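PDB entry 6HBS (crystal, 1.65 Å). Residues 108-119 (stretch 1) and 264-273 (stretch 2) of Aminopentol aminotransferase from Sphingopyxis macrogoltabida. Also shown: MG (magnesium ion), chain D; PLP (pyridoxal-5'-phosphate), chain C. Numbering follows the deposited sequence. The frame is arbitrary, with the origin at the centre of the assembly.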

# COMPACT_ATOMS: atom_id res chain seq x y z
N HIS A 108 -5.71 -23.12 -8.45
CA HIS A 108 -6.04 -22.44 -9.70
C HIS A 108 -4.84 -21.68 -10.29
O HIS A 108 -4.88 -21.29 -11.42
CB HIS A 108 -7.23 -21.49 -9.49
CG HIS A 108 -6.89 -20.13 -8.99
ND1 HIS A 108 -6.53 -19.11 -9.84
CD2 HIS A 108 -6.96 -19.59 -7.75
CE1 HIS A 108 -6.31 -18.02 -9.13
NE2 HIS A 108 -6.56 -18.28 -7.86
N ALA A 109 -3.84 -21.37 -9.46
CA ALA A 109 -2.85 -20.35 -9.81
C ALA A 109 -1.56 -20.99 -10.34
O ALA A 109 -1.13 -22.01 -9.81
CB ALA A 109 -2.55 -19.51 -8.59
N ASP A 110 -0.95 -20.29 -11.30
CA ASP A 110 0.36 -20.59 -11.88
C ASP A 110 1.37 -19.46 -11.60
O ASP A 110 2.58 -19.69 -11.73
CB ASP A 110 0.22 -20.84 -13.37
CG ASP A 110 -0.83 -21.91 -13.66
OD1 ASP A 110 -0.68 -22.99 -13.12
OD2 ASP A 110 -1.81 -21.59 -14.34
N TRP A 111 0.89 -18.26 -11.21
CA TRP A 111 1.78 -17.15 -10.95
C TRP A 111 1.25 -16.27 -9.81
O TRP A 111 0.08 -16.31 -9.49
CB TRP A 111 2.05 -16.34 -12.22
CG TRP A 111 0.83 -15.82 -12.92
CD1 TRP A 111 0.23 -16.36 -14.02
CD2 TRP A 111 0.04 -14.67 -12.55
NE1 TRP A 111 -0.85 -15.61 -14.40
CE2 TRP A 111 -1.00 -14.57 -13.51
CE3 TRP A 111 0.12 -13.70 -11.55
CZ2 TRP A 111 -1.97 -13.57 -13.46
CZ3 TRP A 111 -0.84 -12.71 -11.50
CH2 TRP A 111 -1.86 -12.64 -12.45
N ALA A 112 2.14 -15.45 -9.25
CA ALA A 112 1.78 -14.48 -8.22
C ALA A 112 2.40 -13.10 -8.51
O ALA A 112 3.49 -13.01 -9.03
CB ALA A 112 2.22 -15.00 -6.89
N MET A 113 1.70 -12.04 -8.10
CA MET A 113 2.23 -10.71 -8.01
C MET A 113 1.98 -10.19 -6.59
O MET A 113 0.92 -10.50 -6.00
CB MET A 113 1.58 -9.79 -9.05
CG MET A 113 1.85 -10.24 -10.48
SD MET A 113 0.90 -9.28 -11.69
CE MET A 113 1.79 -7.73 -11.70
N PHE A 114 2.97 -9.47 -6.02
CA PHE A 114 2.91 -8.98 -4.65
C PHE A 114 2.83 -7.47 -4.67
O PHE A 114 3.52 -6.81 -5.49
CB PHE A 114 4.10 -9.51 -3.83
CG PHE A 114 4.10 -11.02 -3.76
CD1 PHE A 114 3.12 -11.68 -3.06
CD2 PHE A 114 5.03 -11.77 -4.47
CE1 PHE A 114 3.05 -13.07 -3.06
CE2 PHE A 114 4.94 -13.15 -4.50
CZ PHE A 114 3.95 -13.80 -3.81
N CYS A 115 2.02 -6.94 -3.75
CA CYS A 115 1.76 -5.51 -3.56
C CYS A 115 1.62 -5.23 -2.06
O CYS A 115 2.06 -6.05 -1.24
CB CYS A 115 0.53 -5.10 -4.36
SG CYS A 115 -0.86 -6.25 -4.12
N LYS A 116 1.07 -4.07 -1.68
CA LYS A 116 0.97 -3.74 -0.26
C LYS A 116 -0.46 -3.94 0.26
O LYS A 116 -0.65 -4.66 1.23
CB LYS A 116 1.42 -2.31 0.02
CG LYS A 116 2.92 -2.11 0.02
CD LYS A 116 3.68 -2.82 1.14
CE LYS A 116 4.45 -4.02 0.64
NZ LYS A 116 5.40 -4.50 1.65
N ASN A 117 -1.41 -3.22 -0.34
CA ASN A 117 -2.77 -3.14 0.11
C ASN A 117 -3.60 -4.20 -0.62
O ASN A 117 -3.30 -4.49 -1.78
CB ASN A 117 -3.42 -1.79 -0.18
CG ASN A 117 -2.69 -0.59 0.38
OD1 ASN A 117 -2.41 -0.52 1.57
ND2 ASN A 117 -2.45 0.43 -0.46
N GLY A 118 -4.66 -4.70 0.02
CA GLY A 118 -5.60 -5.54 -0.67
C GLY A 118 -6.26 -4.82 -1.85
O GLY A 118 -6.51 -5.45 -2.88
N SER A 119 -6.45 -3.51 -1.69
CA SER A 119 -6.99 -2.62 -2.73
C SER A 119 -6.08 -2.61 -3.98
O SER A 119 -6.56 -2.43 -5.07
CB SER A 119 -7.21 -1.23 -2.18
OG SER A 119 -8.21 -1.22 -1.16
N TYR A 264 2.31 -8.47 8.96
CA TYR A 264 3.25 -7.75 8.06
C TYR A 264 2.51 -7.31 6.79
O TYR A 264 1.61 -8.00 6.32
CB TYR A 264 4.47 -8.62 7.80
CG TYR A 264 5.43 -8.67 8.97
CD1 TYR A 264 5.25 -9.55 10.01
CD2 TYR A 264 6.50 -7.78 9.05
CE1 TYR A 264 6.09 -9.57 11.11
CE2 TYR A 264 7.38 -7.81 10.13
CZ TYR A 264 7.17 -8.71 11.16
OH TYR A 264 8.01 -8.72 12.24
N PRO A 265 2.83 -6.12 6.23
CA PRO A 265 2.04 -5.54 5.13
C PRO A 265 2.48 -6.11 3.79
O PRO A 265 3.56 -5.75 3.25
CB PRO A 265 2.35 -4.05 5.26
CG PRO A 265 3.79 -4.02 5.76
CD PRO A 265 3.93 -5.24 6.66
N ILE A 266 1.62 -6.98 3.25
CA ILE A 266 1.82 -7.57 1.96
C ILE A 266 0.47 -8.15 1.50
O ILE A 266 -0.31 -8.68 2.30
CB ILE A 266 2.93 -8.64 1.97
CG1 ILE A 266 3.15 -9.23 0.57
CG2 ILE A 266 2.68 -9.73 3.01
CD1 ILE A 266 4.45 -9.98 0.42
N SER A 267 0.22 -8.00 0.20
CA SER A 267 -1.02 -8.48 -0.49
C SER A 267 -0.57 -9.13 -1.79
O SER A 267 0.60 -9.01 -2.19
CB SER A 267 -2.02 -7.35 -0.70
OG SER A 267 -2.43 -6.78 0.55
N ALA A 268 -1.47 -9.87 -2.44
CA ALA A 268 -1.09 -10.66 -3.59
C ALA A 268 -2.25 -10.79 -4.56
O ALA A 268 -3.41 -10.91 -4.14
CB ALA A 268 -0.65 -12.04 -3.19
N LEU A 269 -1.88 -10.86 -5.84
CA LEU A 269 -2.72 -11.36 -6.93
C LEU A 269 -2.19 -12.71 -7.41
O LEU A 269 -1.06 -12.80 -7.87
CB LEU A 269 -2.75 -10.33 -8.05
CG LEU A 269 -3.67 -10.70 -9.22
CD1 LEU A 269 -5.09 -10.86 -8.73
CD2 LEU A 269 -3.63 -9.64 -10.32
N LEU A 270 -3.02 -13.76 -7.33
CA LEU A 270 -2.70 -15.13 -7.82
C LEU A 270 -3.49 -15.38 -9.10
O LEU A 270 -4.66 -15.00 -9.17
CB LEU A 270 -3.06 -16.16 -6.75
CG LEU A 270 -2.03 -16.43 -5.64
CD1 LEU A 270 -0.91 -17.33 -6.12
CD2 LEU A 270 -1.46 -15.13 -5.10
N GLY A 271 -2.84 -15.93 -10.13
CA GLY A 271 -3.50 -15.99 -11.43
C GLY A 271 -3.13 -17.24 -12.19
O GLY A 271 -2.05 -17.77 -11.96
N SER A 272 -4.05 -17.72 -13.03
CA SER A 272 -3.80 -18.85 -13.88
C SER A 272 -3.03 -18.39 -15.13
O SER A 272 -3.00 -17.20 -15.47
CB SER A 272 -5.09 -19.55 -14.25
OG SER A 272 -5.77 -18.80 -15.22
N ASN A 273 -2.41 -19.34 -15.81
CA ASN A 273 -1.64 -19.11 -17.03
C ASN A 273 -2.48 -18.39 -18.09
O ASN A 273 -1.96 -17.64 -18.86
CB ASN A 273 -1.03 -20.41 -17.54
CG ASN A 273 0.26 -20.72 -16.81
OD1 ASN A 273 0.97 -19.80 -16.39
ND2 ASN A 273 0.57 -21.99 -16.62
MG MG D . -0.97 -23.66 -8.11
N1 PLP C . -11.27 -6.79 -0.34
C2 PLP C . -11.88 -7.26 0.77
C2A PLP C . -12.88 -8.39 0.70
C3 PLP C . -11.50 -6.72 2.07
O3 PLP C . -12.08 -7.18 3.20
C4 PLP C . -10.47 -5.66 2.14
C4A PLP C . -10.09 -5.14 3.48
C5 PLP C . -9.92 -5.18 0.83
C6 PLP C . -10.35 -5.81 -0.34
C5A PLP C . -8.87 -4.08 0.73
O4P PLP C . -7.68 -4.41 1.49
P PLP C . -6.89 -3.14 2.07
O1P PLP C . -7.70 -2.51 3.11
O2P PLP C . -6.74 -2.22 0.90
O3P PLP C . -5.62 -3.80 2.58
O HOH W 1 -1.24 -25.56 -6.66
O HOH W 2 0.91 -24.70 -9.26

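The contact between these two stretches is an antiparallel pairing of β-strands, far apart in sequence, whose ladder of backbone hydrogen bonds is extended at both ends by side chains that bond to main-chain atoms. Strands 111-115 and 267-271 run at 159° to one another, and three hydrogen-bonded pairs carry the ladder. At its centre, Met113 N donates to Leu269 O (2.9 Å) and Leu269 N to Met113 O (2.8 Å); the Trp111-Gly271 and Cys115-Ser267 pairs repeat the pattern. Between them lie the non-hydrogen-bonded pairs, where the chains draw closer and CA-H...O contacts fill in.

Ala112, Phe114, Ala268 and Leu270 share one face, where small alanines sit beside larger neighbours: Phe114 CD1 lies 3.8 Å from Ala268 CB, and Ala112 CB 4.0 Å from Leu270 CD1. On the other face, Trp111 leans across the partner strand. Its six-membered ring covers Gly271, whose CA lies 3.6 Å from the ring centroid in a CH-pi contact, while Trp111 NE1 donates to Ser272 O (2.9 Å). Glycine suits this place because an ideal CB on Gly271 would lie 2.1 Å from Trp111 CZ2, a clash. The pairing buries 964 Å² in all, and Leu269, with Met113 and Cys115, gives the face shared with Trp111 a largely apolar, buried lining.

Beyond the strands, polar groups continue the bonding. Asp110 N donates to Gly271 O (2.8 Å), a carbonyl that also accepts from Trp111 N (3.1 Å), and Asp110 OD2 receives Asn273 N (2.8 Å). At the opposite end, Lys116 points its CB away, yet its chain bends back so that NZ reaches Pro265 O (2.7 Å). At the edge of the strand, buried Ser267 turns its OG to donate to Lys116 O (2.9 Å). Just beyond, Gly118 N binds PLP O3P (2.9 Å), placing the cofactor's phosphate beside this end of the pairing.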